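PDB 4JPQ: uncharacterized protein, which is of unknown function but probably binds carbohydrate, as a member of carbohydrate-binding family 9. Local coordinates for residues S52-H57 with L63-V68; E91-P96 with Y102-C107; V9-C14 with S173-T178. All coordinates share one frame; numbering follows the deposited sequence.

Contact 1 of 3, residues S52-H57 with L63-V68; sequences SFRIAH and LLHYKV
Arg54 and His65 meet because their first torsions send both side chains the same way: CG of Arg54 sits between its backbone N and carbonyl carbon (chi1 59°), while CG of His65 is anti to its backbone N (chi1 -179°). They form one cross-strand pair of an antiparallel beta hairpin, strands 50-57 and 61-70, in the beta-rich carbohydrate-binding family 9 domain. The extended arginine runs beside the imidazole, and Arg54 NE donates to His65 ND1 at 3.3 Å, lying in the ring plane although the guanidinium is turned 41° from it. Beyond this bond, Arg54 NH1 makes a salt bridge to Asp28 and His65 NE2 bonds Glu156, so both polar ends are tied to neighbouring elements and the imidazole is gripped through both nitrogens.

Backbone bonds pair Ser52 with Lys67, Arg54 with His65 and Ala56 with Leu63, each in both directions. The other face, with Phe53, Ile55, Leu64 and Tyr66, is largely apolar. There Phe53 CB rests 3.8 Å from Tyr66 CD2, and the phenyl ring itself leads off to stack on Phe183. Ile55 and Leu64 run alongside each other, with Ile55 CD1 3.7 Å from Leu64 CD2.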
ATOM      1  N   SER A  52       0.022  -6.036   9.710  1.00 48.14           N
ATOM      2  CA  SER A  52       1.444  -6.122   9.420  1.00 48.23           C
ATOM      3  C   SER A  52       1.636  -6.174   7.900  1.00 47.82           C
ATOM      4  O   SER A  52       0.695  -6.475   7.148  1.00 48.78           O
ATOM      5  CB  SER A  52       2.088  -7.324  10.113  1.00 51.56           C
ATOM      6  OG  SER A  52       1.622  -8.544   9.582  1.00 66.65           O
ATOM      7  N   PHE A  53       2.845  -5.845   7.460  1.00 43.50           N
ATOM      8  CA  PHE A  53       3.186  -5.869   6.048  1.00 46.87           C
ATOM      9  C   PHE A  53       4.648  -6.257   5.823  1.00 50.58           C
ATOM     10  O   PHE A  53       5.411  -6.342   6.768  1.00 56.68           O
ATOM     11  CB  PHE A  53       2.915  -4.500   5.420  1.00 47.23           C
ATOM     12  CG  PHE A  53       3.932  -3.449   5.783  1.00 45.15           C
ATOM     13  CD1 PHE A  53       3.900  -2.835   7.023  1.00 46.73           C
ATOM     14  CD2 PHE A  53       4.928  -3.078   4.875  1.00 47.75           C
ATOM     15  CE1 PHE A  53       4.840  -1.867   7.365  1.00 54.73           C
ATOM     16  CE2 PHE A  53       5.868  -2.113   5.204  1.00 49.53           C
ATOM     17  CZ  PHE A  53       5.825  -1.505   6.453  1.00 56.22           C
ATOM     18  N   ARG A  54       5.010  -6.496   4.566  1.00 45.49           N
ATOM     19  CA  ARG A  54       6.398  -6.756   4.198  1.00 45.60           C
ATOM     20  C   ARG A  54       6.617  -6.419   2.743  1.00 47.09           C
ATOM     21  O   ARG A  54       5.689  -6.445   1.940  1.00 45.56           O
ATOM     22  CB  ARG A  54       6.845  -8.175   4.493  1.00 44.73           C
ATOM     23  CG  ARG A  54       6.041  -9.241   3.796  1.00 45.33           C
ATOM     24  CD  ARG A  54       6.593 -10.605   4.117  1.00 43.70           C
ATOM     25  NE  ARG A  54       5.765 -11.648   3.529  1.00 45.13           N
ATOM     26  CZ  ARG A  54       5.974 -12.961   3.668  1.00 56.28           C
ATOM     27  NH1 ARG A  54       7.025 -13.448   4.337  1.00 58.90           N
ATOM     28  NH2 ARG A  54       5.137 -13.818   3.088  1.00 56.71           N
ATOM     29  N   ILE A  55       7.869  -6.117   2.435  1.00 51.26           N
ATOM     30  CA  ILE A  55       8.236  -5.611   1.145  1.00 46.48           C
ATOM     31  C   ILE A  55       9.585  -6.154   0.655  1.00 45.06           C
ATOM     32  O   ILE A  55      10.507  -6.370   1.439  1.00 49.09           O
ATOM     33  CB  ILE A  55       8.200  -4.056   1.194  1.00 50.31           C
ATOM     34  CG1 ILE A  55       8.368  -3.455  -0.217  1.00 48.34           C
ATOM     35  CG2 ILE A  55       9.216  -3.492   2.206  1.00 50.92           C
ATOM     36  CD1 ILE A  55       8.194  -1.963  -0.272  1.00 45.65           C
ATOM     37  N   ALA A  56       9.674  -6.345  -0.657  1.00 42.89           N
ATOM     38  CA  ALA A  56      10.896  -6.806  -1.331  1.00 47.25           C
ATOM     39  C   ALA A  56      10.861  -6.349  -2.781  1.00 43.22           C
ATOM     40  O   ALA A  56       9.895  -5.687  -3.178  1.00 43.55           O
ATOM     41  CB  ALA A  56      10.985  -8.306  -1.261  1.00 49.69           C
ATOM     42  N   HIS A  57      11.891  -6.674  -3.561  1.00 45.90           N
ATOM     43  CA  HIS A  57      11.905  -6.294  -4.975  1.00 48.28           C
ATOM     44  C   HIS A  57      12.632  -7.266  -5.871  1.00 47.71           C
ATOM     45  O   HIS A  57      13.530  -7.974  -5.431  1.00 52.05           O
ATOM     46  CB  HIS A  57      12.480  -4.878  -5.163  1.00 54.16           C
ATOM     47  CG  HIS A  57      13.963  -4.775  -4.967  1.00 64.07           C
ATOM     48  ND1 HIS A  57      14.840  -4.575  -6.012  1.00 68.83           N
ATOM     49  CD2 HIS A  57      14.723  -4.830  -3.846  1.00 67.93           C
ATOM     50  CE1 HIS A  57      16.072  -4.500  -5.543  1.00 77.65           C
ATOM     51  NE2 HIS A  57      16.029  -4.657  -4.232  1.00 76.77           N
ATOM     52  N   LEU A  63       7.319  -5.746  -4.510  1.00 51.99           N
ATOM     53  CA  LEU A  63       6.428  -6.771  -4.015  1.00 43.91           C
ATOM     54  C   LEU A  63       5.970  -6.399  -2.610  1.00 47.43           C
ATOM     55  O   LEU A  63       6.803  -6.285  -1.708  1.00 47.76           O
ATOM     56  CB  LEU A  63       7.179  -8.100  -3.952  1.00 46.47           C
ATOM     57  CG  LEU A  63       7.869  -8.579  -5.224  1.00 50.82           C
ATOM     58  CD1 LEU A  63       8.514  -9.928  -4.966  1.00 52.64           C
ATOM     59  CD2 LEU A  63       6.901  -8.671  -6.392  1.00 55.39           C
ATOM     60  N   LEU A  64       4.657  -6.224  -2.427  1.00 47.00           N
ATOM     61  CA  LEU A  64       4.038  -5.904  -1.126  1.00 43.45           C
ATOM     62  C   LEU A  64       3.067  -6.982  -0.705  1.00 43.72           C
ATOM     63  O   LEU A  64       2.297  -7.453  -1.537  1.00 45.33           O
ATOM     64  CB  LEU A  64       3.199  -4.639  -1.205  1.00 46.15           C
ATOM     65  CG  LEU A  64       3.845  -3.293  -1.323  1.00 52.68           C
ATOM     66  CD1 LEU A  64       2.756  -2.250  -1.498  1.00 65.72           C
ATOM     67  CD2 LEU A  64       4.671  -3.006  -0.086  1.00 69.79           C
ATOM     68  N   HIS A  65       3.073  -7.300   0.592  1.00 38.00           N
ATOM     69  CA  HIS A  65       2.201  -8.289   1.183  1.00 42.76           C
ATOM     70  C   HIS A  65       1.736  -7.749   2.529  1.00 46.29           C
ATOM     71  O   HIS A  65       2.562  -7.512   3.397  1.00 46.37           O
ATOM     72  CB  HIS A  65       2.945  -9.626   1.332  1.00 47.93           C
ATOM     73  CG  HIS A  65       2.111 -10.728   1.908  1.00 50.51           C
ATOM     74  ND1 HIS A  65       2.578 -11.601   2.865  1.00 54.61           N
ATOM     75  CD2 HIS A  65       0.822 -11.066   1.697  1.00 53.57           C
ATOM     76  CE1 HIS A  65       1.622 -12.444   3.201  1.00 56.39           C
ATOM     77  NE2 HIS A  65       0.547 -12.144   2.502  1.00 53.07           N
ATOM     78  N   TYR A  66       0.431  -7.514   2.654  1.00 45.19           N
ATOM     79  CA  TYR A  66      -0.212  -7.038   3.869  1.00 39.91           C
ATOM     80  C   TYR A  66      -1.016  -8.161   4.490  1.00 44.05           C
ATOM     81  O   TYR A  66      -1.656  -8.929   3.761  1.00 42.46           O
ATOM     82  CB  TYR A  66      -1.230  -5.942   3.538  1.00 43.23           C
ATOM     83  CG  TYR A  66      -0.674  -4.643   3.039  1.00 41.35           C
ATOM     84  CD1 TYR A  66      -0.467  -4.432   1.672  1.00 41.98           C
ATOM     85  CD2 TYR A  66      -0.403  -3.587   3.925  1.00 36.07           C
ATOM     86  CE1 TYR A  66       0.023  -3.217   1.198  1.00 41.78           C
ATOM     87  CE2 TYR A  66       0.087  -2.369   3.459  1.00 35.57           C
ATOM     88  CZ  TYR A  66       0.293  -2.189   2.098  1.00 40.32           C
ATOM     89  OH  TYR A  66       0.780  -1.004   1.619  1.00 51.53           O
ATOM     90  N   LYS A  67      -1.026  -8.220   5.823  1.00 44.32           N
ATOM     91  CA  LYS A  67      -1.873  -9.147   6.603  1.00 41.82           C
ATOM     92  C   LYS A  67      -2.703  -8.282   7.555  1.00 44.46           C
ATOM     93  O   LYS A  67      -2.155  -7.415   8.224  1.00 54.30           O
ATOM     94  CB  LYS A  67      -1.037 -10.135   7.397  1.00 42.26           C
ATOM     95  CG  LYS A  67      -0.365 -11.221   6.569  1.00 51.50           C
ATOM     96  CD  LYS A  67       0.685 -12.005   7.360  1.00 62.06           C
ATOM     97  CE  LYS A  67       0.137 -12.758   8.567  1.00 69.55           C
ATOM     98  NZ  LYS A  67       1.206 -13.600   9.175  1.00 75.81           N
ATOM     99  N   VAL A  68      -4.007  -8.535   7.626  1.00 43.26           N
ATOM    100  CA  VAL A  68      -4.943  -7.770   8.467  1.00 45.99           C
ATOM    101  C   VAL A  68      -5.883  -8.669   9.283  1.00 45.33           C
ATOM    102  O   VAL A  68      -6.274  -9.730   8.810  1.00 40.33           O
ATOM    103  CB  VAL A  68      -5.830  -6.889   7.556  1.00 50.09           C
ATOM    104  CG1 VAL A  68      -6.871  -6.117   8.354  1.00 51.49           C
ATOM    105  CG2 VAL A  68      -4.978  -5.934   6.726  1.00 47.17           C
TER

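Contact 2 of 3, residues E91-P96 with Y102-C107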
ATOM      1  N   GLU A  91      -2.910   0.742   2.018  1.00 44.35           N
ATOM      2  CA  GLU A  91      -2.330   1.745   1.134  1.00 44.02           C
ATOM      3  C   GLU A  91      -0.799   1.777   1.195  1.00 45.38           C
ATOM      4  O   GLU A  91      -0.205   1.435   2.216  1.00 43.01           O
ATOM      5  CB  GLU A  91      -2.889   3.135   1.496  1.00 47.79           C
ATOM      6  CG  GLU A  91      -4.419   3.228   1.600  1.00 55.27           C
ATOM      7  CD  GLU A  91      -4.960   4.610   1.938  1.00 59.53           C
ATOM      8  OE1 GLU A  91      -4.179   5.536   2.199  1.00 63.95           O
ATOM      9  OE2 GLU A  91      -6.193   4.768   1.966  1.00 58.18           O
ATOM     10  N   PHE A  92      -0.198   2.184   0.072  1.00 49.70           N
ATOM     11  CA  PHE A  92       1.244   2.370  -0.096  1.00 48.65           C
ATOM     12  C   PHE A  92       1.457   3.697  -0.824  1.00 43.93           C
ATOM     13  O   PHE A  92       0.969   3.868  -1.937  1.00 49.32           O
ATOM     14  CB  PHE A  92       1.842   1.225  -0.921  1.00 50.05           C
ATOM     15  CG  PHE A  92       3.311   1.403  -1.276  1.00 51.48           C
ATOM     16  CD1 PHE A  92       4.258   1.701  -0.293  1.00 58.59           C
ATOM     17  CD2 PHE A  92       3.760   1.210  -2.589  1.00 51.53           C
ATOM     18  CE1 PHE A  92       5.610   1.832  -0.610  1.00 51.96           C
ATOM     19  CE2 PHE A  92       5.109   1.330  -2.909  1.00 45.59           C
ATOM     20  CZ  PHE A  92       6.033   1.644  -1.918  1.00 50.72           C
ATOM     21  N   PHE A  93       2.150   4.626  -0.176  1.00 37.82           N
ATOM     22  CA  PHE A  93       2.457   5.950  -0.738  1.00 43.71           C
ATOM     23  C   PHE A  93       3.970   5.988  -0.912  1.00 46.68           C
ATOM     24  O   PHE A  93       4.683   5.560  -0.007  1.00 47.35           O
ATOM     25  CB  PHE A  93       2.045   7.077   0.215  1.00 52.09           C
ATOM     26  CG  PHE A  93       0.569   7.430   0.198  1.00 48.61           C
ATOM     27  CD1 PHE A  93      -0.430   6.455   0.309  1.00 50.15           C
ATOM     28  CD2 PHE A  93       0.174   8.770   0.165  1.00 46.82           C
ATOM     29  CE1 PHE A  93      -1.781   6.812   0.327  1.00 44.08           C
ATOM     30  CE2 PHE A  93      -1.169   9.125   0.187  1.00 46.54           C
ATOM     31  CZ  PHE A  93      -2.150   8.145   0.261  1.00 48.11           C
ATOM     32  N   VAL A  94       4.459   6.520  -2.037  1.00 55.08           N
ATOM     33  CA  VAL A  94       5.906   6.515  -2.324  1.00 57.38           C
ATOM     34  C   VAL A  94       6.351   7.580  -3.347  1.00 58.09           C
ATOM     35  O   VAL A  94       5.659   7.801  -4.339  1.00 59.65           O
ATOM     36  CB  VAL A  94       6.341   5.088  -2.782  1.00 54.81           C
ATOM     37  CG1 VAL A  94       5.664   4.673  -4.088  1.00 56.69           C
ATOM     38  CG2 VAL A  94       7.849   4.962  -2.912  1.00 63.03           C
ATOM     39  N   SER A  95       7.500   8.214  -3.081  1.00 61.20           N
ATOM     40  CA  SER A  95       8.151   9.203  -3.962  1.00 62.39           C
ATOM     41  C   SER A  95       9.447   8.501  -4.389  1.00 61.15           C
ATOM     42  O   SER A  95      10.309   8.238  -3.543  1.00 65.88           O
ATOM     43  CB  SER A  95       8.458  10.520  -3.227  1.00 70.50           C
ATOM     44  OG  SER A  95       9.254  11.403  -4.010  1.00 93.34           O
ATOM     45  N   PRO A  96       9.623   8.233  -5.690  1.00 68.36           N
ATOM     46  CA  PRO A  96      10.757   7.419  -6.100  1.00 82.89           C
ATOM     47  C   PRO A  96      12.066   8.095  -6.527  1.00 91.35           C
ATOM     48  O   PRO A  96      13.057   7.364  -6.687  1.00102.34           O
ATOM     49  CB  PRO A  96      10.167   6.689  -7.298  1.00 84.99           C
ATOM     50  CG  PRO A  96       9.366   7.767  -7.962  1.00 83.94           C
ATOM     51  CD  PRO A  96       8.899   8.708  -6.883  1.00 80.99           C
ATOM     52  N   TYR A 102       4.915  12.317  -5.902  1.00 68.87           N
ATOM     53  CA  TYR A 102       4.722  11.033  -5.196  1.00 61.49           C
ATOM     54  C   TYR A 102       3.505  10.325  -5.774  1.00 61.37           C
ATOM     55  O   TYR A 102       2.713  10.935  -6.517  1.00 62.73           O
ATOM     56  CB  TYR A 102       4.553  11.213  -3.670  1.00 52.52           C
ATOM     57  CG  TYR A 102       3.235  11.804  -3.257  1.00 50.26           C
ATOM     58  CD1 TYR A 102       3.007  13.189  -3.314  1.00 54.76           C
ATOM     59  CD2 TYR A 102       2.189  10.982  -2.828  1.00 50.70           C
ATOM     60  CE1 TYR A 102       1.772  13.736  -2.951  1.00 52.13           C
ATOM     61  CE2 TYR A 102       0.947  11.515  -2.477  1.00 45.98           C
ATOM     62  CZ  TYR A 102       0.745  12.882  -2.530  1.00 50.68           C
ATOM     63  OH  TYR A 102      -0.472  13.385  -2.172  1.00 48.98           O
ATOM     64  N   TYR A 103       3.378   9.055  -5.394  1.00 53.23           N
ATOM     65  CA  TYR A 103       2.296   8.189  -5.820  1.00 52.96           C
ATOM     66  C   TYR A 103       1.599   7.577  -4.618  1.00 54.56           C
ATOM     67  O   TYR A 103       2.220   7.381  -3.580  1.00 57.61           O
ATOM     68  CB  TYR A 103       2.857   7.048  -6.650  1.00 48.69           C
ATOM     69  CG  TYR A 103       3.518   7.477  -7.927  1.00 55.91           C
ATOM     70  CD1 TYR A 103       4.866   7.845  -7.956  1.00 57.42           C
ATOM     71  CD2 TYR A 103       2.803   7.492  -9.131  1.00 61.00           C
ATOM     72  CE1 TYR A 103       5.484   8.219  -9.150  1.00 65.65           C
ATOM     73  CE2 TYR A 103       3.408   7.861 -10.326  1.00 67.94           C
ATOM     74  CZ  TYR A 103       4.746   8.223 -10.336  1.00 69.04           C
ATOM     75  OH  TYR A 103       5.355   8.590 -11.510  1.00 63.73           O
ATOM     76  N   ASN A 104       0.312   7.286  -4.767  1.00 50.26           N
ATOM     77  CA  ASN A 104      -0.461   6.592  -3.732  1.00 52.77           C
ATOM     78  C   ASN A 104      -1.192   5.413  -4.373  1.00 51.36           C
ATOM     79  O   ASN A 104      -1.936   5.594  -5.341  1.00 43.63           O
ATOM     80  CB  ASN A 104      -1.439   7.512  -2.982  1.00 55.97           C
ATOM     81  CG  ASN A 104      -2.389   8.249  -3.897  1.00 62.30           C
ATOM     82  OD1 ASN A 104      -1.949   8.894  -4.824  1.00 68.30           O
ATOM     83  ND2 ASN A 104      -3.691   8.148  -3.648  1.00 68.76           N
ATOM     84  N   PHE A 105      -0.929   4.218  -3.848  1.00 49.63           N
ATOM     85  CA  PHE A 105      -1.537   2.980  -4.296  1.00 47.98           C
ATOM     86  C   PHE A 105      -2.463   2.565  -3.169  1.00 46.82           C
ATOM     87  O   PHE A 105      -1.985   2.153  -2.117  1.00 48.39           O
ATOM     88  CB  PHE A 105      -0.470   1.904  -4.526  1.00 47.48           C
ATOM     89  CG  PHE A 105       0.505   2.243  -5.608  1.00 43.72           C
ATOM     90  CD1 PHE A 105       1.608   3.038  -5.334  1.00 41.70           C
ATOM     91  CD2 PHE A 105       0.343   1.740  -6.892  1.00 42.94           C
ATOM     92  CE1 PHE A 105       2.522   3.339  -6.328  1.00 48.48           C
ATOM     93  CE2 PHE A 105       1.257   2.045  -7.892  1.00 44.62           C
ATOM     94  CZ  PHE A 105       2.344   2.841  -7.612  1.00 42.88           C
ATOM     95  N   GLU A 106      -3.771   2.706  -3.380  1.00 46.80           N
ATOM     96  CA  GLU A 106      -4.776   2.357  -2.379  1.00 47.49           C
ATOM     97  C   GLU A 106      -5.566   1.196  -2.953  1.00 44.23           C
ATOM     98  O   GLU A 106      -6.061   1.286  -4.075  1.00 44.33           O
ATOM     99  CB  GLU A 106      -5.665   3.567  -2.089  1.00 50.50           C
ATOM    100  CG  GLU A 106      -4.876   4.809  -1.671  1.00 56.75           C
ATOM    101  CD  GLU A 106      -5.729   6.006  -1.278  1.00 58.75           C
ATOM    102  OE1 GLU A 106      -6.926   5.850  -1.002  1.00 55.86           O
ATOM    103  OE2 GLU A 106      -5.184   7.129  -1.228  1.00 65.34           O
ATOM    104  N   CYS A 107      -5.678   0.111  -2.190  1.00 43.96           N
ATOM    105  CA  CYS A 107      -6.347  -1.110  -2.658  1.00 42.70           C
ATOM    106  C   CYS A 107      -7.309  -1.656  -1.603  1.00 46.11           C
ATOM    107  O   CYS A 107      -6.901  -1.855  -0.446  1.00 47.88           O
ATOM    108  CB  CYS A 107      -5.271  -2.134  -2.983  1.00 50.05           C
ATOM    109  SG  CYS A 107      -5.820  -3.448  -4.074  1.00 57.74           S
TER
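Phe93 turns one ring face to Asn104 CB across a non-hydrogen-bonded pair of the antiparallel hairpin formed by strands 89-95 and 102-108, deep in the carbohydrate-binding family 9 domain. Asn104 CB stands over the middle of the phenyl ring, 3.3 Å from its centroid and 9° off the ring normal, a CH-pi contact. The amide beyond it is turned 51° from the ring and runs the same way. Tyr102 comes up alongside as well, its CE2 3.9 Å from Phe93 CD2. Edge-to-face contacts of Phe93 with His209 and Tyr184 continue this aromatic cluster, and a CXS molecule, probably from the crystallisation liquor, lies about 5 Å from the Phe93 side chain and may mark a pocket.

On the same face Glu91 and Glu106 run side by side, their carboxylates stacked with planes only 16° apart and Glu91 OE2 3.2 Å from Glu106 OE1. With CG of Asn104 placed between its own backbone N and carbonyl carbon, the amide is directed towards Glu106, and Asn104 ND2 donates to Glu106 OE2 at 3.0 Å, reaching it from above the carboxylate plane. That amide is itself held by Arg124 at OD1 and by Gln116 at ND2.

The opposite face is mainly apolar. Phe92 and Phe105 lie side by side, CD2 to CD1 at 3.9 Å, and Val94 CG1 lies at the edge of the Phe105 ring, 4.1 Å from CE1. Pro96 meets Tyr103 at about a right angle, with CG near the ring edge, while the tyrosine hydroxyl bonds His169 and Gln168. Two pairs of backbone bonds join Phe92 to Phe105 and Val94 to Tyr103; in the first, Phe105 N reaches Phe92 O at 2.7 Å.

Contact 3 of 3, residues V9-C14 with S173-T178; sequences VKKVMC and SLDGKT. With SO4 (sulfate ion), chain F.
A surface salt bridge ties the N-terminal strand 6-11 to a type II beta turn from Leu174 to Lys177 in the loop leading into strand 178-186. Lys11 reaches across in full extension: CG is anti to the backbone N (chi1 -169°) and every later torsion is near 180°, which carries NZ to 3.1 Å from Asp175 OD1. The ammonium uses the syn lone pair of that oxygen, on the side of OD2, and Lys11 CE lies 3.4 Å from the same Asp175 OD1. The two side chains approach at a slant, and both also touch His57.

Gly176, with its positive phi, occupies the third position of the turn, and Lys177 N closes it by bonding Leu174 O. Away from Lys11, Ser173 N donates to O4 of a sulfate at 2.8 Å. Gly172 N also binds this ion, and Lys177 NZ makes a weak bond to O1; the sulfate probably came from the crystallisation liquor. Replacing Lys11 by an alanine would probably leave Asp175 without its cationic mate and its carboxylate freer to turn. With so little surface buried and an exposed aspartate, the attraction rests on charge rather than on apolar cover, and solvent and salt would be expected to weaken it.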
ATOM      1  N   VAL A   9      14.649  -3.068   1.909  1.00 64.92           N
ATOM      2  CA  VAL A   9      13.838  -3.816   0.972  1.00 61.20           C
ATOM      3  C   VAL A   9      14.816  -4.805   0.337  1.00 60.90           C
ATOM      4  O   VAL A   9      15.590  -4.429  -0.549  1.00 57.60           O
ATOM      5  CB  VAL A   9      13.178  -2.887  -0.063  1.00 61.50           C
ATOM      6  CG1 VAL A   9      12.246  -3.677  -0.970  1.00 66.68           C
ATOM      7  CG2 VAL A   9      12.408  -1.782   0.643  1.00 62.25           C
ATOM      8  N   LYS A  10      14.791  -6.053   0.818  1.00 59.62           N
ATOM      9  CA  LYS A  10      15.686  -7.113   0.319  1.00 58.93           C
ATOM     10  C   LYS A  10      15.345  -7.485  -1.124  1.00 57.27           C
ATOM     11  O   LYS A  10      14.179  -7.399  -1.523  1.00 57.58           O
ATOM     12  CB  LYS A  10      15.612  -8.372   1.204  1.00 62.08           C
ATOM     13  CG  LYS A  10      16.196  -8.245   2.611  1.00 71.54           C
ATOM     14  CD  LYS A  10      17.724  -8.299   2.604  1.00 97.18           C
ATOM     15  CE  LYS A  10      18.330  -8.348   4.000  1.00103.87           C
ATOM     16  NZ  LYS A  10      18.206  -7.050   4.719  1.00108.48           N
ATOM     17  N   LYS A  11      16.365  -7.858  -1.906  1.00 64.06           N
ATOM     18  CA  LYS A  11      16.165  -8.284  -3.297  1.00 62.21           C
ATOM     19  C   LYS A  11      15.875  -9.780  -3.362  1.00 61.20           C
ATOM     20  O   LYS A  11      16.513 -10.567  -2.670  1.00 63.45           O
ATOM     21  CB  LYS A  11      17.369  -7.992  -4.209  1.00 62.81           C
ATOM     22  CG  LYS A  11      17.023  -8.201  -5.692  1.00 63.21           C
ATOM     23  CD  LYS A  11      18.115  -7.861  -6.686  1.00 69.02           C
ATOM     24  CE  LYS A  11      17.546  -7.979  -8.100  1.00 71.40           C
ATOM     25  NZ  LYS A  11      18.530  -7.742  -9.194  1.00 76.05           N
ATOM     26  N   VAL A  12      14.941 -10.136  -4.241  1.00 61.06           N
ATOM     27  CA  VAL A  12      14.553 -11.512  -4.542  1.00 56.09           C
ATOM     28  C   VAL A  12      14.802 -11.717  -6.046  1.00 58.31           C
ATOM     29  O   VAL A  12      14.479 -10.840  -6.842  1.00 62.60           O
ATOM     30  CB  VAL A  12      13.086 -11.729  -4.137  1.00 55.36           C
ATOM     31  CG1 VAL A  12      12.596 -13.098  -4.557  1.00 57.96           C
ATOM     32  CG2 VAL A  12      12.938 -11.540  -2.626  1.00 60.11           C
HETATM   33  N   MSE A  13      15.312 -12.889  -6.417  1.00 63.61           N
HETATM   34  CA  MSE A  13      15.733 -13.215  -7.798  1.00 62.45           C
HETATM   35  C   MSE A  13      14.676 -13.954  -8.580  1.00 68.23           C
HETATM   36  O   MSE A  13      14.423 -15.137  -8.325  1.00 81.65           O
HETATM   37  CB  MSE A  13      16.983 -14.097  -7.751  1.00 67.11           C
HETATM   38  CG  MSE A  13      18.079 -13.651  -6.785  1.00 73.47           C
HETATM   39 SE   MSE A  13      18.924 -12.040  -7.504  0.75 72.59          SE
HETATM   40  CE  MSE A  13      19.516 -11.644  -5.669  1.00 82.15           C
ATOM     41  N   CYS A  14      14.066 -13.277  -9.557  1.00 69.12           N
ATOM     42  CA  CYS A  14      12.982 -13.831 -10.375  1.00 65.38           C
ATOM     43  C   CYS A  14      13.270 -13.587 -11.831  1.00 70.88           C
ATOM     44  O   CYS A  14      13.474 -12.433 -12.183  1.00 66.70           O
ATOM     45  CB  CYS A  14      11.698 -13.069 -10.066  1.00 63.29           C
ATOM     46  SG  CYS A  14      11.222 -12.990  -8.345  1.00 69.77           S
ATOM     47  N   SER A 173      15.477   0.801 -12.980  1.00 78.74           N
ATOM     48  CA  SER A 173      15.716  -0.350 -12.110  1.00 75.45           C
ATOM     49  C   SER A 173      15.798   0.047 -10.636  1.00 74.10           C
ATOM     50  O   SER A 173      16.440   1.026 -10.295  1.00 78.38           O
ATOM     51  CB  SER A 173      17.021  -1.038 -12.514  1.00 71.39           C
ATOM     52  OG  SER A 173      17.308  -2.134 -11.655  1.00 72.79           O
ATOM     53  N   LEU A 174      15.210  -0.782  -9.778  1.00 77.45           N
ATOM     54  CA  LEU A 174      15.146  -0.535  -8.331  1.00 76.39           C
ATOM     55  C   LEU A 174      16.447  -0.822  -7.572  1.00 74.89           C
ATOM     56  O   LEU A 174      16.592  -0.367  -6.435  1.00 69.04           O
ATOM     57  CB  LEU A 174      14.026  -1.382  -7.707  1.00 75.22           C
ATOM     58  CG  LEU A 174      12.613  -1.241  -8.293  1.00 77.24           C
ATOM     59  CD1 LEU A 174      11.682  -2.287  -7.711  1.00 72.87           C
ATOM     60  CD2 LEU A 174      12.072   0.163  -8.065  1.00 87.49           C
ATOM     61  N   ASP A 175      17.365  -1.574  -8.193  1.00 79.15           N
ATOM     62  CA  ASP A 175      18.649  -1.981  -7.582  1.00 80.63           C
ATOM     63  C   ASP A 175      19.416  -0.820  -6.951  1.00 82.33           C
ATOM     64  O   ASP A 175      19.823   0.116  -7.661  1.00 84.41           O
ATOM     65  CB  ASP A 175      19.551  -2.685  -8.619  1.00 83.31           C
ATOM     66  CG  ASP A 175      19.045  -4.070  -8.997  1.00 81.26           C
ATOM     67  OD1 ASP A 175      18.927  -4.914  -8.102  1.00 83.66           O
ATOM     68  OD2 ASP A 175      18.791  -4.327 -10.189  1.00 84.96           O
ATOM     69  N   GLY A 176      19.552  -0.857  -5.621  1.00 75.36           N
ATOM     70  CA  GLY A 176      20.311   0.152  -4.887  1.00 74.60           C
ATOM     71  C   GLY A 176      19.712   1.542  -4.730  1.00 73.80           C
ATOM     72  O   GLY A 176      20.413   2.431  -4.240  1.00 84.85           O
ATOM     73  N   LYS A 177      18.461   1.762  -5.149  1.00 69.66           N
ATOM     74  CA  LYS A 177      17.820   3.084  -4.999  1.00 72.57           C
ATOM     75  C   LYS A 177      17.340   3.289  -3.582  1.00 67.49           C
ATOM     76  O   LYS A 177      17.163   2.318  -2.840  1.00 66.36           O
ATOM     77  CB  LYS A 177      16.646   3.302  -5.967  1.00 74.08           C
ATOM     78  CG  LYS A 177      17.082   3.456  -7.415  1.00 91.27           C
ATOM     79  CD  LYS A 177      16.083   4.271  -8.238  1.00 93.44           C
ATOM     80  CE  LYS A 177      16.484   4.434  -9.686  1.00104.36           C
ATOM     81  NZ  LYS A 177      17.902   4.825  -9.903  1.00115.73           N
ATOM     82  N   THR A 178      17.194   4.561  -3.204  1.00 66.15           N
ATOM     83  CA  THR A 178      16.649   4.947  -1.906  1.00 65.20           C
ATOM     84  C   THR A 178      15.400   5.786  -2.201  1.00 67.14           C
ATOM     85  O   THR A 178      15.512   6.847  -2.816  1.00 66.92           O
ATOM     86  CB  THR A 178      17.654   5.738  -1.045  1.00 64.49           C
ATOM     87  OG1 THR A 178      18.859   4.978  -0.871  1.00 63.71           O
ATOM     88  CG2 THR A 178      17.064   6.030   0.327  1.00 66.29           C
TER
HETATM   89  S   SO4 F 304      16.819   4.709 -13.397  1.00158.23           S
HETATM   90  O1  SO4 F 304      16.532   5.896 -12.553  1.00151.43           O
HETATM   91  O2  SO4 F 304      16.142   4.862 -14.706  1.00177.96           O
HETATM   92  O3  SO4 F 304      18.268   4.569 -13.642  1.00100.06           O
HETATM   93  O4  SO4 F 304      16.343   3.486 -12.714  1.00182.09           O

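Overall arrangement
From the N terminus, strand 6-11 supplies the first half of contact 3, whose partner comes only after 158 intervening residues, so this contact closes a long loop. Contacts 1 and 2 both fall within that loop and follow one another: each closes a tight hairpin with five residues between its segments, and neither crosses the other. Strand 6-11 runs parallel to strand 50-57, and backbone bonds from His57 to Lys10 and Val12 join contact 3 to contact 1. Contact 1 meets contact 2 through Tyr66 OH, close to Glu91 O, and through Leu64 packed on Phe92. Contacts 2 and 3 do not touch, but strand 178-186, which follows the turn, pairs with strand 89-95.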